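Local coordinates for kinetochore protein Mis16 (Schizosaccharomyces japonicus, PDB 4XYH) that is a WD-repeat protein that recognises histone H4 and the CENP-A-specific chaperone Scm3, and probably helps deliver CENP-A to centromeres, at residues 49-54 with 83-88; 250-255 with 260-265; 306-311 with 339-344. One frame throughout, in Å; residues are numbered along the deposited sequence.

Interaction 1. Residues 49-54 with 83-88; sequences LEWPSL and GNDQNY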
ATOM      1  N   LEU A  49       3.693  16.460  -7.574  1.00 27.84           N
ATOM      2  CA  LEU A  49       4.322  16.686  -6.275  1.00 29.18           C
ATOM      3  C   LEU A  49       5.734  17.241  -6.439  1.00 24.49           C
ATOM      4  O   LEU A  49       6.443  16.876  -7.369  1.00 30.50           O
ATOM      5  CB  LEU A  49       4.355  15.380  -5.465  1.00 24.19           C
ATOM      6  CG  LEU A  49       3.000  14.739  -5.138  1.00 25.57           C
ATOM      7  CD1 LEU A  49       3.183  13.407  -4.426  1.00 26.59           C
ATOM      8  CD2 LEU A  49       2.162  15.673  -4.289  1.00 27.68           C
ATOM      9  N   GLU A  50       6.147  18.104  -5.521  1.00 28.09           N
ATOM     10  CA  GLU A  50       7.508  18.629  -5.530  1.00 29.40           C
ATOM     11  C   GLU A  50       8.536  17.500  -5.508  1.00 30.44           C
ATOM     12  O   GLU A  50       9.474  17.489  -6.295  1.00 30.14           O
ATOM     13  CB  GLU A  50       7.722  19.569  -4.349  1.00 25.42           C
ATOM     14  CG  GLU A  50       9.158  20.038  -4.207  1.00 40.59           C
ATOM     15  CD  GLU A  50       9.325  21.149  -3.176  1.00 47.02           C
ATOM     16  OE1 GLU A  50       8.315  21.541  -2.551  1.00 54.09           O
ATOM     17  OE2 GLU A  50      10.467  21.634  -2.997  1.00 49.83           O
ATOM     18  N   TRP A  51       8.355  16.540  -4.608  1.00 31.17           N
ATOM     19  CA  TRP A  51       9.167  15.329  -4.625  1.00 27.06           C
ATOM     20  C   TRP A  51       8.269  14.134  -4.851  1.00 26.79           C
ATOM     21  O   TRP A  51       7.089  14.167  -4.507  1.00 23.62           O
ATOM     22  CB  TRP A  51       9.933  15.141  -3.314  1.00 28.04           C
ATOM     23  CG  TRP A  51      10.843  16.256  -2.968  1.00 33.19           C
ATOM     24  CD1 TRP A  51      10.568  17.328  -2.163  1.00 33.06           C
ATOM     25  CD2 TRP A  51      12.185  16.423  -3.417  1.00 34.24           C
ATOM     26  NE1 TRP A  51      11.660  18.147  -2.083  1.00 33.59           N
ATOM     27  CE2 TRP A  51      12.669  17.617  -2.843  1.00 36.31           C
ATOM     28  CE3 TRP A  51      13.030  15.675  -4.250  1.00 34.34           C
ATOM     29  CZ2 TRP A  51      13.965  18.084  -3.074  1.00 41.18           C
ATOM     30  CZ3 TRP A  51      14.319  16.138  -4.478  1.00 36.97           C
ATOM     31  CH2 TRP A  51      14.773  17.332  -3.892  1.00 35.06           C
ATOM     32  N   PRO A  52       8.822  13.059  -5.414  1.00 25.53           N
ATOM     33  CA  PRO A  52       8.029  11.826  -5.436  1.00 24.55           C
ATOM     34  C   PRO A  52       7.657  11.363  -4.019  1.00 27.60           C
ATOM     35  O   PRO A  52       8.414  11.586  -3.055  1.00 21.15           O
ATOM     36  CB  PRO A  52       8.957  10.816  -6.112  1.00 27.76           C
ATOM     37  CG  PRO A  52      10.342  11.373  -5.931  1.00 24.18           C
ATOM     38  CD  PRO A  52      10.189  12.863  -5.923  1.00 26.54           C
ATOM     39  N   SER A  53       6.480  10.753  -3.900  1.00 21.49           N
ATOM     40  CA  SER A  53       6.106  10.054  -2.687  1.00 21.89           C
ATOM     41  C   SER A  53       6.117   8.554  -2.952  1.00 20.50           C
ATOM     42  O   SER A  53       5.662   8.098  -4.002  1.00 23.03           O
ATOM     43  CB  SER A  53       4.726  10.502  -2.197  1.00 22.20           C
ATOM     44  OG  SER A  53       4.387   9.819  -0.992  1.00 21.59           O
ATOM     45  N   LEU A  54       6.642   7.788  -2.005  1.00 18.11           N
ATOM     46  CA  LEU A  54       6.627   6.328  -2.102  1.00 20.00           C
ATOM     47  C   LEU A  54       5.380   5.727  -1.453  1.00 19.01           C
ATOM     48  O   LEU A  54       5.123   4.520  -1.574  1.00 20.00           O
ATOM     49  CB  LEU A  54       7.872   5.741  -1.440  1.00 16.19           C
ATOM     50  CG  LEU A  54       9.175   6.061  -2.166  1.00 23.40           C
ATOM     51  CD1 LEU A  54      10.393   5.750  -1.307  1.00 19.33           C
ATOM     52  CD2 LEU A  54       9.202   5.246  -3.452  1.00 21.76           C
ATOM     53  N   GLY A  83      18.536  11.641  -0.173  1.00 46.43           N
ATOM     54  CA  GLY A  83      19.708  12.294   0.401  1.00 40.36           C
ATOM     55  C   GLY A  83      19.932  13.748  -0.010  1.00 45.84           C
ATOM     56  O   GLY A  83      20.769  14.450   0.577  1.00 43.47           O
ATOM     57  N   ASN A  84      19.173  14.210  -1.003  1.00 41.84           N
ATOM     58  CA  ASN A  84      19.346  15.553  -1.560  1.00 46.41           C
ATOM     59  C   ASN A  84      18.735  16.698  -0.741  1.00 48.50           C
ATOM     60  O   ASN A  84      19.054  17.874  -0.970  1.00 47.76           O
ATOM     61  CB  ASN A  84      18.761  15.602  -2.973  1.00 45.57           C
ATOM     62  CG  ASN A  84      19.275  14.481  -3.857  1.00 52.23           C
ATOM     63  OD1 ASN A  84      20.280  13.832  -3.545  1.00 52.03           O
ATOM     64  ND2 ASN A  84      18.583  14.246  -4.970  1.00 49.95           N
ATOM     65  N   ASP A  85      17.854  16.364   0.199  1.00 44.14           N
ATOM     66  CA  ASP A  85      17.169  17.388   0.975  1.00 33.93           C
ATOM     67  C   ASP A  85      16.441  16.826   2.176  1.00 35.74           C
ATOM     68  O   ASP A  85      16.299  15.604   2.325  1.00 36.36           O
ATOM     69  CB  ASP A  85      16.178  18.149   0.098  1.00 42.62           C
ATOM     70  CG  ASP A  85      16.404  19.648   0.140  1.00 55.89           C
ATOM     71  OD1 ASP A  85      16.432  20.223   1.259  1.00 57.11           O
ATOM     72  OD2 ASP A  85      16.574  20.243  -0.947  1.00 53.20           O
ATOM     73  N   GLN A  86      15.992  17.735   3.034  1.00 27.37           N
ATOM     74  CA  GLN A  86      15.127  17.393   4.143  1.00 31.19           C
ATOM     75  C   GLN A  86      13.904  16.621   3.645  1.00 30.00           C
ATOM     76  O   GLN A  86      13.201  17.086   2.751  1.00 29.15           O
ATOM     77  CB  GLN A  86      14.675  18.656   4.877  1.00 27.15           C
ATOM     78  CG  GLN A  86      13.837  18.366   6.093  1.00 24.84           C
ATOM     79  CD  GLN A  86      14.617  17.585   7.128  1.00 25.31           C
ATOM     80  OE1 GLN A  86      15.627  18.069   7.639  1.00 30.97           O
ATOM     81  NE2 GLN A  86      14.169  16.369   7.430  1.00 22.35           N
ATOM     82  N   ASN A  87      13.662  15.439   4.208  1.00 23.93           N
ATOM     83  CA  ASN A  87      12.465  14.680   3.874  1.00 20.27           C
ATOM     84  C   ASN A  87      11.309  15.069   4.790  1.00 21.50           C
ATOM     85  O   ASN A  87      11.519  15.436   5.957  1.00 19.73           O
ATOM     86  CB  ASN A  87      12.724  13.174   3.972  1.00 16.57           C
ATOM     87  CG  ASN A  87      13.449  12.626   2.755  1.00 25.58           C
ATOM     88  OD1 ASN A  87      12.853  12.439   1.683  1.00 23.64           O
ATOM     89  ND2 ASN A  87      14.741  12.357   2.912  1.00 21.46           N
ATOM     90  N   TYR A  88      10.083  14.980   4.285  1.00 19.80           N
ATOM     91  CA  TYR A  88       8.946  15.216   5.170  1.00 21.22           C
ATOM     92  C   TYR A  88       7.905  14.127   5.119  1.00 19.78           C
ATOM     93  O   TYR A  88       7.588  13.588   4.047  1.00 20.48           O
ATOM     94  CB  TYR A  88       8.244  16.534   4.846  1.00 20.84           C
ATOM     95  CG  TYR A  88       9.113  17.770   4.842  1.00 26.61           C
ATOM     96  CD1 TYR A  88       9.339  18.496   6.009  1.00 27.07           C
ATOM     97  CD2 TYR A  88       9.666  18.240   3.662  1.00 29.18           C
ATOM     98  CE1 TYR A  88      10.106  19.646   5.997  1.00 26.32           C
ATOM     99  CE2 TYR A  88      10.435  19.389   3.640  1.00 32.82           C
ATOM    100  CZ  TYR A  88      10.651  20.090   4.807  1.00 29.57           C
ATOM    101  OH  TYR A  88      11.423  21.231   4.781  1.00 35.73           O
TER

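Interaction 2. Residues 250-255 with 260-265; sequences LLTSVS and LQIHDT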
ATOM      1  N   LEU A 250      -2.207 -13.032  14.201  1.00 23.45           N
ATOM      2  CA  LEU A 250      -1.985 -13.605  12.888  1.00 21.16           C
ATOM      3  C   LEU A 250      -1.371 -12.573  11.951  1.00 24.86           C
ATOM      4  O   LEU A 250      -2.030 -11.618  11.517  1.00 23.19           O
ATOM      5  CB  LEU A 250      -3.286 -14.161  12.307  1.00 24.84           C
ATOM      6  CG  LEU A 250      -3.155 -15.224  11.212  1.00 28.64           C
ATOM      7  CD1 LEU A 250      -4.411 -16.051  11.142  1.00 30.10           C
ATOM      8  CD2 LEU A 250      -2.892 -14.604   9.855  1.00 22.37           C
ATOM      9  N   LEU A 251      -0.102 -12.800  11.624  1.00 23.69           N
ATOM     10  CA  LEU A 251       0.660 -11.906  10.768  1.00 21.15           C
ATOM     11  C   LEU A 251       1.085 -12.656   9.514  1.00 22.77           C
ATOM     12  O   LEU A 251       1.602 -13.770   9.614  1.00 18.66           O
ATOM     13  CB  LEU A 251       1.889 -11.379  11.511  1.00 19.52           C
ATOM     14  CG  LEU A 251       2.876 -10.555  10.685  1.00 20.15           C
ATOM     15  CD1 LEU A 251       2.274  -9.192  10.395  1.00 17.61           C
ATOM     16  CD2 LEU A 251       4.186 -10.425  11.436  1.00 16.46           C
ATOM     17  N   THR A 252       0.861 -12.065   8.342  1.00 19.14           N
ATOM     18  CA  THR A 252       1.343 -12.672   7.108  1.00 18.71           C
ATOM     19  C   THR A 252       2.477 -11.859   6.471  1.00 20.80           C
ATOM     20  O   THR A 252       2.513 -10.634   6.590  1.00 20.61           O
ATOM     21  CB  THR A 252       0.222 -12.848   6.074  1.00 19.23           C
ATOM     22  OG1 THR A 252       0.757 -13.531   4.937  1.00 17.58           O
ATOM     23  CG2 THR A 252      -0.346 -11.503   5.629  1.00 16.54           C
ATOM     24  N   SER A 253       3.397 -12.537   5.792  1.00 18.93           N
ATOM     25  CA  SER A 253       4.502 -11.843   5.111  1.00 17.00           C
ATOM     26  C   SER A 253       4.816 -12.502   3.781  1.00 20.01           C
ATOM     27  O   SER A 253       4.545 -13.679   3.601  1.00 19.15           O
ATOM     28  CB  SER A 253       5.763 -11.824   5.982  1.00 17.08           C
ATOM     29  OG  SER A 253       6.255 -13.149   6.187  1.00 20.70           O
ATOM     30  N   VAL A 254       5.372 -11.725   2.852  1.00 19.30           N
ATOM     31  CA  VAL A 254       5.819 -12.216   1.568  1.00 15.45           C
ATOM     32  C   VAL A 254       7.189 -11.606   1.273  1.00 20.81           C
ATOM     33  O   VAL A 254       7.544 -10.546   1.823  1.00 15.74           O
ATOM     34  CB  VAL A 254       4.825 -11.876   0.430  1.00 20.81           C
ATOM     35  CG1 VAL A 254       3.480 -12.535   0.681  1.00 18.54           C
ATOM     36  CG2 VAL A 254       4.653 -10.375   0.283  1.00 17.72           C
ATOM     37  N   SER A 255       7.950 -12.271   0.402  1.00 17.20           N
ATOM     38  CA  SER A 255       9.382 -12.000   0.249  1.00 16.68           C
ATOM     39  C   SER A 255       9.884 -12.241  -1.181  1.00 17.57           C
ATOM     40  O   SER A 255       9.266 -12.977  -1.952  1.00 16.96           O
ATOM     41  CB  SER A 255      10.171 -12.883   1.239  1.00 17.24           C
ATOM     42  OG  SER A 255      11.563 -12.929   0.968  1.00 16.79           O
ATOM     43  N   LEU A 260       5.152 -17.307   0.968  1.00 20.64           N
ATOM     44  CA  LEU A 260       4.054 -16.673   1.667  1.00 16.89           C
ATOM     45  C   LEU A 260       4.020 -17.329   3.020  1.00 21.00           C
ATOM     46  O   LEU A 260       3.927 -18.552   3.098  1.00 21.44           O
ATOM     47  CB  LEU A 260       2.732 -16.892   0.931  1.00 17.51           C
ATOM     48  CG  LEU A 260       1.445 -16.618   1.711  1.00 20.66           C
ATOM     49  CD1 LEU A 260       1.281 -15.110   1.974  1.00 16.03           C
ATOM     50  CD2 LEU A 260       0.219 -17.176   0.960  1.00 19.17           C
ATOM     51  N   GLN A 261       4.121 -16.558   4.095  1.00 19.58           N
ATOM     52  CA  GLN A 261       4.194 -17.191   5.411  1.00 19.95           C
ATOM     53  C   GLN A 261       3.166 -16.611   6.369  1.00 21.36           C
ATOM     54  O   GLN A 261       2.751 -15.461   6.244  1.00 21.41           O
ATOM     55  CB  GLN A 261       5.610 -17.084   6.001  1.00 17.74           C
ATOM     56  CG  GLN A 261       6.726 -17.572   5.059  1.00 22.38           C
ATOM     57  CD  GLN A 261       8.052 -17.770   5.765  1.00 21.79           C
ATOM     58  OE1 GLN A 261       8.089 -18.012   6.963  1.00 23.92           O
ATOM     59  NE2 GLN A 261       9.147 -17.667   5.023  1.00 18.49           N
ATOM     60  N   ILE A 262       2.734 -17.444   7.311  1.00 22.55           N
ATOM     61  CA  ILE A 262       1.802 -17.022   8.345  1.00 20.29           C
ATOM     62  C   ILE A 262       2.519 -17.163   9.661  1.00 23.97           C
ATOM     63  O   ILE A 262       3.097 -18.213   9.945  1.00 25.19           O
ATOM     64  CB  ILE A 262       0.510 -17.865   8.357  1.00 21.64           C
ATOM     65  CG1 ILE A 262      -0.184 -17.792   6.995  1.00 19.31           C
ATOM     66  CG2 ILE A 262      -0.410 -17.394   9.472  1.00 16.99           C
ATOM     67  CD1 ILE A 262      -0.717 -16.402   6.664  1.00 19.36           C
ATOM     68  N   HIS A 263       2.514 -16.104  10.453  1.00 20.72           N
ATOM     69  CA  HIS A 263       3.207 -16.139  11.720  1.00 23.33           C
ATOM     70  C   HIS A 263       2.213 -15.976  12.839  1.00 25.25           C
ATOM     71  O   HIS A 263       1.254 -15.204  12.708  1.00 23.23           O
ATOM     72  CB  HIS A 263       4.268 -15.039  11.791  1.00 22.49           C
ATOM     73  CG  HIS A 263       5.090 -14.923  10.549  1.00 21.52           C
ATOM     74  ND1 HIS A 263       6.226 -15.672  10.337  1.00 16.03           N
ATOM     75  CD2 HIS A 263       4.925 -14.169   9.436  1.00 17.79           C
ATOM     76  CE1 HIS A 263       6.730 -15.380   9.153  1.00 20.62           C
ATOM     77  NE2 HIS A 263       5.962 -14.466   8.590  1.00 23.11           N
ATOM     78  N   ASP A 264       2.453 -16.706  13.930  1.00 26.10           N
ATOM     79  CA  ASP A 264       1.723 -16.543  15.187  1.00 27.34           C
ATOM     80  C   ASP A 264       2.578 -15.729  16.158  1.00 32.03           C
ATOM     81  O   ASP A 264       3.550 -16.247  16.720  1.00 30.63           O
ATOM     82  CB  ASP A 264       1.379 -17.911  15.788  1.00 31.04           C
ATOM     83  CG  ASP A 264       0.517 -17.814  17.050  1.00 37.56           C
ATOM     84  OD1 ASP A 264       0.420 -16.719  17.645  1.00 37.35           O
ATOM     85  OD2 ASP A 264      -0.062 -18.848  17.461  1.00 44.58           O
ATOM     86  N   THR A 265       2.208 -14.467  16.378  1.00 29.55           N
ATOM     87  CA  THR A 265       3.074 -13.561  17.141  1.00 32.65           C
ATOM     88  C   THR A 265       3.092 -13.852  18.644  1.00 36.82           C
ATOM     89  O   THR A 265       3.842 -13.219  19.392  1.00 35.35           O
ATOM     90  CB  THR A 265       2.684 -12.076  16.928  1.00 30.14           C
ATOM     91  OG1 THR A 265       1.321 -11.857  17.325  1.00 32.99           O
ATOM     92  CG2 THR A 265       2.857 -11.696  15.477  1.00 24.46           C
TER

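Interaction 3. Residues 306-311 with 339-344; sequences VALWDL and PILVTS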
ATOM      1  N   VAL A 306      -1.401 -11.994 -10.059  1.00 22.65           N
ATOM      2  CA  VAL A 306      -1.908 -11.985  -8.707  1.00 21.66           C
ATOM      3  C   VAL A 306      -2.543 -13.337  -8.418  1.00 20.57           C
ATOM      4  O   VAL A 306      -3.386 -13.800  -9.176  1.00 20.71           O
ATOM      5  CB  VAL A 306      -2.937 -10.858  -8.490  1.00 23.47           C
ATOM      6  CG1 VAL A 306      -3.671 -11.054  -7.162  1.00 21.72           C
ATOM      7  CG2 VAL A 306      -2.244  -9.532  -8.519  1.00 22.35           C
ATOM      8  N   ALA A 307      -2.123 -13.979  -7.335  1.00 17.92           N
ATOM      9  CA  ALA A 307      -2.699 -15.261  -6.951  1.00 20.42           C
ATOM     10  C   ALA A 307      -3.624 -15.086  -5.751  1.00 21.51           C
ATOM     11  O   ALA A 307      -3.317 -14.319  -4.834  1.00 20.46           O
ATOM     12  CB  ALA A 307      -1.607 -16.276  -6.644  1.00 16.77           C
ATOM     13  N   LEU A 308      -4.758 -15.784  -5.769  1.00 23.89           N
ATOM     14  CA  LEU A 308      -5.708 -15.755  -4.647  1.00 21.92           C
ATOM     15  C   LEU A 308      -5.568 -17.026  -3.819  1.00 23.99           C
ATOM     16  O   LEU A 308      -5.331 -18.094  -4.375  1.00 21.95           O
ATOM     17  CB  LEU A 308      -7.146 -15.597  -5.158  1.00 19.69           C
ATOM     18  CG  LEU A 308      -7.322 -14.332  -6.006  1.00 25.42           C
ATOM     19  CD1 LEU A 308      -8.654 -14.334  -6.737  1.00 30.13           C
ATOM     20  CD2 LEU A 308      -7.210 -13.105  -5.126  1.00 19.73           C
ATOM     21  N   TRP A 309      -5.712 -16.912  -2.497  1.00 20.88           N
ATOM     22  CA  TRP A 309      -5.484 -18.040  -1.609  1.00 20.29           C
ATOM     23  C   TRP A 309      -6.522 -18.107  -0.500  1.00 24.86           C
ATOM     24  O   TRP A 309      -7.044 -17.082  -0.044  1.00 26.10           O
ATOM     25  CB  TRP A 309      -4.099 -17.967  -0.950  1.00 23.26           C
ATOM     26  CG  TRP A 309      -2.966 -17.741  -1.860  1.00 20.91           C
ATOM     27  CD1 TRP A 309      -2.511 -16.535  -2.318  1.00 21.05           C
ATOM     28  CD2 TRP A 309      -2.097 -18.737  -2.412  1.00 18.99           C
ATOM     29  NE1 TRP A 309      -1.416 -16.722  -3.126  1.00 20.23           N
ATOM     30  CE2 TRP A 309      -1.146 -18.064  -3.206  1.00 17.85           C
ATOM     31  CE3 TRP A 309      -2.029 -20.129  -2.308  1.00 22.48           C
ATOM     32  CZ2 TRP A 309      -0.145 -18.737  -3.905  1.00 22.05           C
ATOM     33  CZ3 TRP A 309      -1.035 -20.801  -3.007  1.00 26.01           C
ATOM     34  CH2 TRP A 309      -0.104 -20.105  -3.791  1.00 23.22           C
ATOM     35  N   ASP A 310      -6.801 -19.319  -0.054  1.00 20.90           N
ATOM     36  CA  ASP A 310      -7.563 -19.527   1.162  1.00 20.90           C
ATOM     37  C   ASP A 310      -6.610 -20.113   2.206  1.00 22.28           C
ATOM     38  O   ASP A 310      -5.849 -21.029   1.897  1.00 22.09           O
ATOM     39  CB  ASP A 310      -8.748 -20.458   0.909  1.00 22.40           C
ATOM     40  CG  ASP A 310      -9.644 -20.603   2.126  1.00 23.10           C
ATOM     41  OD1 ASP A 310      -9.198 -21.162   3.150  1.00 23.34           O
ATOM     42  OD2 ASP A 310     -10.802 -20.151   2.055  1.00 24.71           O
ATOM     43  N   LEU A 311      -6.645 -19.581   3.427  1.00 21.90           N
ATOM     44  CA  LEU A 311      -5.753 -20.017   4.510  1.00 23.65           C
ATOM     45  C   LEU A 311      -5.875 -21.499   4.840  1.00 25.02           C
ATOM     46  O   LEU A 311      -4.980 -22.086   5.461  1.00 25.22           O
ATOM     47  CB  LEU A 311      -6.020 -19.210   5.795  1.00 19.47           C
ATOM     48  CG  LEU A 311      -5.531 -17.764   5.916  1.00 24.22           C
ATOM     49  CD1 LEU A 311      -6.011 -17.163   7.236  1.00 26.09           C
ATOM     50  CD2 LEU A 311      -4.017 -17.702   5.821  1.00 22.01           C
ATOM     51  N   PRO A 339     -15.886  -8.730  -3.269  1.00 21.12           N
ATOM     52  CA  PRO A 339     -15.161  -9.353  -4.381  1.00 24.61           C
ATOM     53  C   PRO A 339     -14.242  -8.415  -5.186  1.00 27.04           C
ATOM     54  O   PRO A 339     -13.696  -8.834  -6.213  1.00 28.70           O
ATOM     55  CB  PRO A 339     -16.294  -9.870  -5.275  1.00 23.65           C
ATOM     56  CG  PRO A 339     -17.413  -8.954  -5.030  1.00 23.25           C
ATOM     57  CD  PRO A 339     -17.289  -8.433  -3.621  1.00 21.64           C
ATOM     58  N   ILE A 340     -14.075  -7.176  -4.738  1.00 22.03           N
ATOM     59  CA  ILE A 340     -13.348  -6.180  -5.505  1.00 22.42           C
ATOM     60  C   ILE A 340     -11.957  -5.948  -4.921  1.00 26.01           C
ATOM     61  O   ILE A 340     -11.816  -5.695  -3.720  1.00 26.30           O
ATOM     62  CB  ILE A 340     -14.111  -4.840  -5.531  1.00 24.33           C
ATOM     63  CG1 ILE A 340     -15.533  -5.020  -6.098  1.00 26.22           C
ATOM     64  CG2 ILE A 340     -13.320  -3.777  -6.277  1.00 21.74           C
ATOM     65  CD1 ILE A 340     -15.607  -5.351  -7.576  1.00 19.01           C
ATOM     66  N   LEU A 341     -10.934  -6.052  -5.763  1.00 24.36           N
ATOM     67  CA  LEU A 341      -9.578  -5.664  -5.370  1.00 24.83           C
ATOM     68  C   LEU A 341      -8.869  -4.902  -6.494  1.00 23.90           C
ATOM     69  O   LEU A 341      -9.278  -4.939  -7.653  1.00 20.98           O
ATOM     70  CB  LEU A 341      -8.742  -6.881  -4.954  1.00 27.01           C
ATOM     71  CG  LEU A 341      -8.123  -7.763  -6.033  1.00 28.08           C
ATOM     72  CD1 LEU A 341      -7.075  -8.705  -5.453  1.00 26.46           C
ATOM     73  CD2 LEU A 341      -9.219  -8.564  -6.685  1.00 30.99           C
ATOM     74  N   VAL A 342      -7.820  -4.185  -6.122  1.00 18.29           N
ATOM     75  CA  VAL A 342      -7.091  -3.348  -7.045  1.00 22.36           C
ATOM     76  C   VAL A 342      -5.607  -3.739  -6.991  1.00 23.29           C
ATOM     77  O   VAL A 342      -5.094  -4.106  -5.927  1.00 20.95           O
ATOM     78  CB  VAL A 342      -7.299  -1.840  -6.715  1.00 23.52           C
ATOM     79  CG1 VAL A 342      -6.605  -1.437  -5.405  1.00 16.19           C
ATOM     80  CG2 VAL A 342      -6.795  -1.006  -7.826  1.00 20.30           C
ATOM     81  N   THR A 343      -4.938  -3.703  -8.142  1.00 17.82           N
ATOM     82  CA  THR A 343      -3.522  -4.023  -8.228  1.00 19.54           C
ATOM     83  C   THR A 343      -2.796  -2.971  -9.068  1.00 23.95           C
ATOM     84  O   THR A 343      -3.419  -2.236  -9.835  1.00 19.54           O
ATOM     85  CB  THR A 343      -3.276  -5.424  -8.850  1.00 24.23           C
ATOM     86  OG1 THR A 343      -3.754  -5.449 -10.203  1.00 22.96           O
ATOM     87  CG2 THR A 343      -3.988  -6.503  -8.053  1.00 21.00           C
ATOM     88  N   SER A 344      -1.476  -2.911  -8.917  1.00 21.46           N
ATOM     89  CA  SER A 344      -0.654  -1.925  -9.606  1.00 23.65           C
ATOM     90  C   SER A 344       0.607  -2.616 -10.084  1.00 25.46           C
ATOM     91  O   SER A 344       1.078  -3.573  -9.461  1.00 22.31           O
ATOM     92  CB  SER A 344      -0.292  -0.750  -8.695  1.00 22.25           C
ATOM     93  OG  SER A 344       0.879  -1.031  -7.930  1.00 24.00           O
TER

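Interaction 1. Residues 49-54 with 83-88
Trp51 meets Asp85 and Asn84 at the protein surface. The indole reaches out from the loop 49-54 and ends against the turn 83-86. Its six-membered ring does the touching. Trp51 CZ2 lies 3.9 Å from Asp85 CB, and Trp51 CH2 is 4.4 Å from Asn84 CB. The two beta carbons approach the ring obliquely. The indole nitrogen makes no hydrogen bond to the turn, and the contact is one of van der Waals packing.

The first torsion of Trp51 sets the reach. CG stands anti to the carbonyl carbon (chi1 -59°), beside the backbone N, and the six-membered ring is carried toward residues 84 and 85. The side chain of Asp85 crosses that of Trp51 at about a right angle. Ring and carboxylate planes are 63° apart, so the two flat groups do not stack. Asp85 OD2 is 4.0 Å from Trp51 CZ2. The other oxygen turns back to its own chain: Asp85 OD1 accepts a hydrogen bond of 3.1 Å from Gln86 N, through its anti lone pair. The bond is bent and probably helps to set the rotation of the carboxylate. One residue on, Gln86 NE2 donates to Asn87 O at 3.2 Å. The bond is nearly straight, at 175°, and the acceptor lies in the amide plane of Gln86.

The contact is small, with 127 Å² buried in all. Thr81 also touches Trp51, and its hydroxyl bonds to Asp85 O. Asn87 OD1 bonds to Thr79 OG1 and Thr81 N, which joins the two arms of the chain at the base of the turn. The loop 49-54 joins strand 41-48 to strand 56-58, and the turn leads into strand 87-97. Strands 41-48 and 87-97 belong to different sheets, so Trp51 packs where the loop between two sheets passes the turn before strand 87-97.

Interaction 2. Residues 250-255 with 260-265
This is a beta hairpin within one blade of the WD-repeat beta-propeller. Strands 250-255 and 259-264 are the two middle strands of a four-stranded antiparallel sheet, flanked by 238-243 and 275-278. The contact is largely buried.

Leu251 and His263 form a hydrogen-bonded antiparallel pair, and so do Ser253 and Gln261. Leu251 N donates to His263 O at 3.0 Å, and His263 N returns a bond to Leu251 O. Gln261 O accepts twice, from Ser253 N and from Thr252 OG1, which reach it from opposite faces of the carbonyl plane. The Thr252 hydroxyl bond is 3.1 Å. With OG1 anti to the backbone N (chi1 -176°), the hydroxyl points to that carbonyl.

Leu250, Thr252, Val254, Leu260 and Ile262 share one face of the sheet. Leu250 CD2 packs on Ile262 CG2 at 3.8 Å, and Val254 CG1 on Leu260 CD1 at 3.6 Å. Phe289 and Val287 of strand 284-289, in the next blade, also meet this face. Leu251, Ser253, Gln261 and His263 line the other face, where Ile207 of strand 207-211 packs. On this side Thr265 CG2 lies 4.1 Å from Leu251 CB.

His263 is held at both ring nitrogens. ND1 is bonded to Arg233 NH1, and NE2 to the Ser253 hydroxyl. Ser253 OG is also bonded to His234 NE2, so a buried polar chain links strand and loop. A leucine in place of His263 would probably leave Arg233 NH1 and the Ser253 hydroxyl each short of a partner in this buried spot. Ser253 OG meets the imidazole at its edge and in its plane, with OG and His263 NE2 2.8 Å apart.

Interaction 3. Residues 306-311 with 339-344
Strands 306-310 and 340-344 run roughly antiparallel, at 146°, but belong to different sheets, and their axes come no closer than 10.4 Å. Side chains span the distance.

Val306 and Thr343 make the closest approach. Val306 CG2 meets Thr343 CG2 methyl to methyl at 3.5 Å, and the two side chains lie at a slant to one another. In Thr343 the methyl CG2 stands anti to the carbonyl carbon, while OG1 sits between the backbone N and the carbonyl carbon (chi1 63°). The methyl is thereby presented to Val306. The hydroxyl is engaged with His324 NE2 and Trp353 NE1.

Leu341 reaches both Val306 and Leu308 through one methyl. Leu341 CD1 is 4.4 Å from Leu308 CD2 and 4.5 Å from Val306 CG1. These are looser contacts than the methyl pair. Around them Val328 touches Val306, and Val331, Trp333 and Trp353 touch Leu341.

The two strands fall in neighbouring WD repeats, predicted from sequence. The contact is thus packing between adjacent blades of the propeller, and all four residues are buried. Only carbon atoms meet here. The joint between the blades at this point rests on hydrophobic packing, and the Thr343 hydroxyl, bonded to His324 and Trp353, takes no part in it.

Overall arrangement
Along the chain the three contacts follow in series; none nests in or crosses another. Interaction 1 comes first and closes a loop of 28 residues that includes strands 56-58 and 70-77. Interaction 2 closes the shortest loop, a hairpin turn within one blade. Interaction 3 closes 27 residues and joins two successive blades. Interaction 1 lies on the opposite side of the chain's centre from the other two, with centres about 31 Å from each. Interactions 2 and 3 touch: Ile262 CD1 packs on Leu311 CD2 at 3.6 Å. Together they link three consecutive blades, with strand 306-310 in the middle one.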